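TCR beta chain (Gallus gallus, PDB 6LIR) pairs with an alpha chain to form the chicken alpha-beta T-cell receptor, which probably recognises antigenic peptides presented by MHC molecules. Local coordinates at residues T17-Q22 against Q68-H72; D27-W31 against L42-G48. All blocks are in the same frame, centred on the assembly; numbering follows the deposited sequence.

How the contacts relate
Both contacts lie in the V-set domain, one in each sheet of its beta sandwich, and a comparison brings out how place governs chemistry. Contact 1 joins strands 16-21 and 70-75 with one face turned into the core and the other toward the surface, where polar side chains mix with Val70. Contact 2, the hairpin of strands 28-34 and 40-46, is more deeply buried. Backbone hydrogen bonds tie both pairs; contact 1 adds side-chain bonds, Ser19 to His72 and a weak one from Gln22, whereas in contact 2 side chains meet across the strands by van der Waals contact. Between the sheets, Cys20 CB packs against Trp31 CZ2, 3.5 Å away. Near the loops, Gln68 NE2 probably hydrogen-bonds Asp27 OD1.

Contact 1. Residues T17-Q22 against Q68-H72; sequences TLSCRQ and QEVFH
Phe71 O accepts two hydrogen bonds, one from Cys20 N at 3.0 Å on the adjoining strand and another from the indole NE1 of Trp31 in the facing sheet. This is the antiparallel B-E strand pair of an immunoglobulin V domain, and it illustrates how such a sheet divides its chemistry between two faces. The return bond, from Phe71 N to Cys20 O, measures 2.9 Å and completes the hydrogen-bonded pair. Cys20 and Phe71 look into the sandwich, where Cys20 SG is joined by a disulfide to Cys88.

Ser19, Arg21, Val70 and His72 occupy the other face. Ser19 OG lies near the plane of the His72 ring, at its edge, and shares a hydrogen bond of 2.6 Å with ND1; either group could be the donor. A methyl of the same strand, Val70 CG1, sits over one face of that ring, offset toward the rim, while Thr17 CG2 comes obliquely to within 3.7 Å of His72 ND1. Arg21 runs alongside Val70, its NH1 3.9 Å from CG2.

Beyond the regular pairing, Gln22 N still bonds Glu69 O at 2.9 Å. The Gln22 side chain leaves with CG wedged between backbone N and carbonyl carbon (chi1 51°), then bends, bringing its amide back toward residues 68-72. NE2 is held chiefly by His26 O; its 2.6 Å bond to Gln68 O is weak, bent to 117° at the hydrogen.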
loop_
_atom_site.group_PDB
_atom_site.type_symbol
_atom_site.label_atom_id
_atom_site.label_comp_id
_atom_site.label_asym_id
_atom_site.label_seq_id
_atom_site.Cartn_x
_atom_site.Cartn_y
_atom_site.Cartn_z
ATOM N N THR B 17 -13.223 -8.052 -18.871
ATOM C CA THR B 17 -14.240 -7.355 -18.102
ATOM C C THR B 17 -13.842 -7.354 -16.634
ATOM O O THR B 17 -13.542 -8.411 -16.067
ATOM C CB THR B 17 -15.609 -8.016 -18.278
ATOM O OG1 THR B 17 -16.059 -7.827 -19.625
ATOM C CG2 THR B 17 -16.626 -7.419 -17.314
ATOM N N LEU B 18 -13.816 -6.168 -16.032
ATOM C CA LEU B 18 -13.734 -6.040 -14.585
ATOM C C LEU B 18 -15.133 -5.738 -14.076
ATOM O O LEU B 18 -15.782 -4.791 -14.541
ATOM C CB LEU B 18 -12.768 -4.930 -14.168
ATOM C CG LEU B 18 -11.269 -5.121 -14.407
ATOM C CD1 LEU B 18 -10.494 -3.876 -13.969
ATOM C CD2 LEU B 18 -10.764 -6.352 -13.684
ATOM N N SER B 19 -15.596 -6.535 -13.130
ATOM C CA SER B 19 -16.953 -6.419 -12.629
ATOM C C SER B 19 -16.919 -6.051 -11.158
ATOM O O SER B 19 -16.263 -6.722 -10.361
ATOM C CB SER B 19 -17.735 -7.715 -12.863
ATOM O OG SER B 19 -17.675 -8.104 -14.227
ATOM N N CYS B 20 -17.624 -4.986 -10.809
ATOM C CA CYS B 20 -17.723 -4.528 -9.434
ATOM C C CYS B 20 -19.084 -4.879 -8.858
ATOM O O CYS B 20 -20.112 -4.729 -9.526
ATOM C CB CYS B 20 -17.497 -3.021 -9.342
ATOM S SG CYS B 20 -17.771 -2.334 -7.704
ATOM N N ARG B 21 -19.084 -5.353 -7.618
ATOM C CA ARG B 21 -20.294 -5.846 -6.983
ATOM C C ARG B 21 -20.421 -5.205 -5.616
ATOM O O ARG B 21 -19.470 -5.221 -4.827
ATOM C CB ARG B 21 -20.289 -7.373 -6.854
ATOM C CG ARG B 21 -20.187 -8.092 -8.180
ATOM C CD ARG B 21 -19.664 -9.512 -8.022
ATOM N NE ARG B 21 -19.211 -10.047 -9.301
ATOM C CZ ARG B 21 -20.015 -10.570 -10.218
ATOM N NH1 ARG B 21 -21.322 -10.645 -9.999
ATOM N NH2 ARG B 21 -19.511 -11.023 -11.357
ATOM N N GLN B 22 -21.605 -4.675 -5.334
ATOM C CA GLN B 22 -21.858 -3.909 -4.125
ATOM C C GLN B 22 -23.142 -4.408 -3.489
ATOM O O GLN B 22 -24.097 -4.759 -4.188
ATOM C CB GLN B 22 -21.971 -2.407 -4.436
ATOM C CG GLN B 22 -22.940 -2.099 -5.565
ATOM C CD GLN B 22 -24.141 -1.295 -5.126
ATOM O OE1 GLN B 22 -24.286 -0.950 -3.952
ATOM N NE2 GLN B 22 -25.013 -0.985 -6.076
ATOM N N GLN B 68 -28.655 -3.537 -10.273
ATOM C CA GLN B 68 -28.372 -2.630 -9.165
ATOM C C GLN B 68 -27.066 -2.979 -8.459
ATOM O O GLN B 68 -26.370 -2.083 -7.964
ATOM C CB GLN B 68 -29.541 -2.649 -8.178
ATOM C CG GLN B 68 -29.374 -1.759 -6.955
ATOM C CD GLN B 68 -29.638 -0.288 -7.241
ATOM O OE1 GLN B 68 -29.477 0.180 -8.369
ATOM N NE2 GLN B 68 -30.045 0.448 -6.213
ATOM N N GLU B 69 -26.702 -4.260 -8.428
ATOM C CA GLU B 69 -25.558 -4.711 -7.644
ATOM C C GLU B 69 -24.245 -4.716 -8.416
ATOM O O GLU B 69 -23.180 -4.718 -7.790
ATOM C CB GLU B 69 -25.808 -6.127 -7.100
ATOM C CG GLU B 69 -26.992 -6.244 -6.154
ATOM C CD GLU B 69 -28.307 -6.426 -6.889
ATOM O OE1 GLU B 69 -29.370 -6.390 -6.231
ATOM O OE2 GLU B 69 -28.276 -6.598 -8.125
ATOM N N VAL B 70 -24.285 -4.702 -9.747
ATOM C CA VAL B 70 -23.134 -5.068 -10.563
ATOM C C VAL B 70 -22.902 -4.001 -11.622
ATOM O O VAL B 70 -23.829 -3.625 -12.349
ATOM C CB VAL B 70 -23.330 -6.444 -11.234
ATOM C CG1 VAL B 70 -22.107 -6.809 -12.060
ATOM C CG2 VAL B 70 -23.612 -7.511 -10.192
ATOM N N PHE B 71 -21.653 -3.550 -11.736
ATOM C CA PHE B 71 -21.250 -2.569 -12.739
ATOM C C PHE B 71 -20.004 -3.105 -13.431
ATOM O O PHE B 71 -18.948 -3.235 -12.801
ATOM C CB PHE B 71 -20.981 -1.210 -12.092
ATOM C CG PHE B 71 -20.805 -0.088 -13.073
ATOM C CD1 PHE B 71 -21.432 -0.118 -14.308
ATOM C CD2 PHE B 71 -20.015 1.007 -12.753
ATOM C CE1 PHE B 71 -21.274 0.923 -15.209
ATOM C CE2 PHE B 71 -19.851 2.048 -13.648
ATOM C CZ PHE B 71 -20.480 2.008 -14.878
ATOM N N HIS B 72 -20.126 -3.404 -14.722
ATOM C CA HIS B 72 -19.035 -3.987 -15.490
ATOM C C HIS B 72 -18.222 -2.906 -16.183
ATOM O O HIS B 72 -18.776 -1.965 -16.754
ATOM C CB HIS B 72 -19.573 -4.956 -16.547
ATOM C CG HIS B 72 -20.361 -6.095 -15.986
ATOM N ND1 HIS B 72 -19.767 -7.215 -15.446
ATOM C CD2 HIS B 72 -21.697 -6.294 -15.892
ATOM C CE1 HIS B 72 -20.704 -8.053 -15.036
ATOM N NE2 HIS B 72 -21.883 -7.518 -15.295
#

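Contact 2. Residues D27-W31 against L42-G48; sequences DYMSW and LIYSSYG
Tyr28 and Tyr47 lie side by side and point the same way, their rings meeting rim to rim with neither over the face of the other. The planes differ by 25° and the centroids are 6.0 Å apart; CE1 of Tyr28 comes within 3.6 Å of CE1 of Tyr47. They flank one end of the C-C' hairpin of the V domain, an example of aromatic rings that meet beside a strand pair without stacking. The Tyr28 ring runs along the neighbouring strand because its chi1 of -174° sets CG opposite the backbone N, and its OH ends 3.4 Å from Ser45 CB. Tyr47 has its own polar partner, its OH bonding to Lys94 NZ.

Farther along, Ser30 and Ser45 share one face of the sheet as a close non-hydrogen-bonded pair, and Leu42 CD1 bends in to touch Ser30 CB at 3.6 Å. On the other face, Met29, Trp31, Tyr44 and Ser46 direct their CB atoms toward the facing sheet, and the Trp31 ring meets that of Phe71. Ser46 is buried, and its OG is hydrogen-bonded to Gln51 O and Arg65 NH2.

Backbone bonds bind the strands between these side-chain groups: Met29 N to Ser46 O at 3.1 Å, and Ser46 N to Met29 O at 2.9 Å. Opposite Trp31 the pairing is interrupted by a classic beta bulge, in which Ile43 and Tyr44 share one partner. Trp31 N donates to Tyr44 O at 2.8 Å, almost straight onto the carbonyl at a C=O...N angle of 174°, whereas Trp31 O accepts from Ile43 N, also at 2.8 Å.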
loop_
_atom_site.group_PDB
_atom_site.type_symbol
_atom_site.label_atom_id
_atom_site.label_comp_id
_atom_site.label_asym_id
_atom_site.label_seq_id
_atom_site.Cartn_x
_atom_site.Cartn_y
_atom_site.Cartn_z
ATOM N N ASP B 27 -27.450 3.411 -5.811
ATOM C CA ASP B 27 -27.804 3.696 -7.195
ATOM C C ASP B 27 -26.596 4.145 -8.003
ATOM O O ASP B 27 -26.497 3.825 -9.192
ATOM C CB ASP B 27 -28.888 4.777 -7.257
ATOM C CG ASP B 27 -30.204 4.328 -6.647
ATOM O OD1 ASP B 27 -30.457 3.104 -6.598
ATOM O OD2 ASP B 27 -30.985 5.203 -6.216
ATOM N N TYR B 28 -25.657 4.850 -7.378
ATOM C CA TYR B 28 -24.483 5.344 -8.081
ATOM C C TYR B 28 -23.344 4.347 -7.946
ATOM O O TYR B 28 -23.041 3.884 -6.841
ATOM C CB TYR B 28 -24.056 6.709 -7.538
ATOM C CG TYR B 28 -22.922 7.346 -8.311
ATOM C CD1 TYR B 28 -23.165 8.053 -9.485
ATOM C CD2 TYR B 28 -21.607 7.239 -7.872
ATOM C CE1 TYR B 28 -22.133 8.635 -10.195
ATOM C CE2 TYR B 28 -20.568 7.817 -8.575
ATOM C CZ TYR B 28 -20.836 8.515 -9.737
ATOM O OH TYR B 28 -19.806 9.095 -10.442
ATOM N N MET B 29 -22.725 4.010 -9.074
ATOM C CA MET B 29 -21.487 3.252 -9.085
ATOM C C MET B 29 -20.550 3.905 -10.085
ATOM O O MET B 29 -20.982 4.642 -10.975
ATOM C CB MET B 29 -21.721 1.779 -9.437
ATOM C CG MET B 29 -22.639 1.067 -8.467
ATOM S SD MET B 29 -22.766 -0.685 -8.834
ATOM C CE MET B 29 -21.087 -1.217 -8.486
ATOM N N SER B 30 -19.262 3.612 -9.952
ATOM C CA SER B 30 -18.299 4.266 -10.823
ATOM C C SER B 30 -17.023 3.449 -10.873
ATOM O O SER B 30 -16.763 2.610 -10.008
ATOM C CB SER B 30 -18.005 5.693 -10.351
ATOM O OG SER B 30 -17.468 5.687 -9.041
ATOM N N TRP B 31 -16.215 3.739 -11.887
ATOM C CA TRP B 31 -14.914 3.114 -12.080
ATOM C C TRP B 31 -13.886 4.223 -12.228
ATOM O O TRP B 31 -14.084 5.157 -13.012
ATOM C CB TRP B 31 -14.898 2.202 -13.312
ATOM C CG TRP B 31 -15.363 0.793 -13.049
ATOM C CD1 TRP B 31 -16.559 0.242 -13.418
ATOM C CD2 TRP B 31 -14.636 -0.244 -12.373
ATOM N NE1 TRP B 31 -16.621 -1.071 -13.012
ATOM C CE2 TRP B 31 -15.454 -1.393 -12.367
ATOM C CE3 TRP B 31 -13.374 -0.311 -11.770
ATOM C CZ2 TRP B 31 -15.053 -2.595 -11.784
ATOM C CZ3 TRP B 31 -12.977 -1.508 -11.187
ATOM C CH2 TRP B 31 -13.814 -2.632 -11.199
ATOM N N LEU B 42 -12.093 9.472 -13.286
ATOM C CA LEU B 42 -13.317 8.749 -13.609
ATOM C C LEU B 42 -13.273 8.186 -15.026
ATOM O O LEU B 42 -13.152 8.935 -16.001
ATOM C CB LEU B 42 -14.537 9.646 -13.429
ATOM C CG LEU B 42 -15.838 8.840 -13.489
ATOM C CD1 LEU B 42 -16.168 8.254 -12.128
ATOM C CD2 LEU B 42 -16.985 9.694 -14.000
ATOM N N ILE B 43 -13.374 6.865 -15.132
ATOM C CA ILE B 43 -13.456 6.181 -16.420
ATOM C C ILE B 43 -14.893 6.108 -16.908
ATOM O O ILE B 43 -15.202 6.495 -18.038
ATOM C CB ILE B 43 -12.844 4.770 -16.310
ATOM C CG1 ILE B 43 -11.456 4.827 -15.674
ATOM C CG2 ILE B 43 -12.788 4.105 -17.680
ATOM C CD1 ILE B 43 -10.882 3.459 -15.394
ATOM N N TYR B 44 -15.783 5.606 -16.058
ATOM C CA TYR B 44 -17.185 5.411 -16.386
ATOM C C TYR B 44 -17.960 5.450 -15.082
ATOM O O TYR B 44 -17.468 4.987 -14.050
ATOM C CB TYR B 44 -17.417 4.063 -17.080
ATOM C CG TYR B 44 -17.709 4.120 -18.562
ATOM C CD1 TYR B 44 -18.985 4.416 -19.029
ATOM C CD2 TYR B 44 -16.716 3.853 -19.494
ATOM C CE1 TYR B 44 -19.258 4.457 -20.388
ATOM C CE2 TYR B 44 -16.978 3.893 -20.853
ATOM C CZ TYR B 44 -18.250 4.195 -21.294
ATOM O OH TYR B 44 -18.513 4.235 -22.644
ATOM N N SER B 45 -19.167 6.000 -15.130
ATOM C CA SER B 45 -20.050 6.025 -13.974
ATOM C C SER B 45 -21.428 5.536 -14.393
ATOM O O SER B 45 -21.701 5.314 -15.575
ATOM C CB SER B 45 -20.140 7.430 -13.364
ATOM O OG SER B 45 -20.859 8.310 -14.216
ATOM N N SER B 46 -22.311 5.402 -13.407
ATOM C CA SER B 46 -23.655 4.896 -13.645
ATOM C C SER B 46 -24.574 5.461 -12.578
ATOM O O SER B 46 -24.297 5.317 -11.383
ATOM C CB SER B 46 -23.682 3.362 -13.605
ATOM O OG SER B 46 -25.014 2.873 -13.597
ATOM N N TYR B 47 -25.670 6.083 -13.002
ATOM C CA TYR B 47 -26.633 6.636 -12.062
ATOM C C TYR B 47 -27.725 5.643 -11.698
ATOM O O TYR B 47 -28.557 5.946 -10.838
ATOM C CB TYR B 47 -27.277 7.913 -12.633
ATOM C CG TYR B 47 -26.306 9.023 -12.992
ATOM C CD1 TYR B 47 -25.119 9.200 -12.287
ATOM C CD2 TYR B 47 -26.586 9.906 -14.030
ATOM C CE1 TYR B 47 -24.234 10.221 -12.615
ATOM C CE2 TYR B 47 -25.709 10.927 -14.365
ATOM C CZ TYR B 47 -24.535 11.078 -13.653
ATOM O OH TYR B 47 -23.658 12.089 -13.980
ATOM N N GLY B 48 -27.715 4.462 -12.302
ATOM C CA GLY B 48 -28.768 3.490 -12.090
ATOM C C GLY B 48 -28.622 2.338 -13.059
ATOM O O GLY B 48 -27.727 2.317 -13.912
#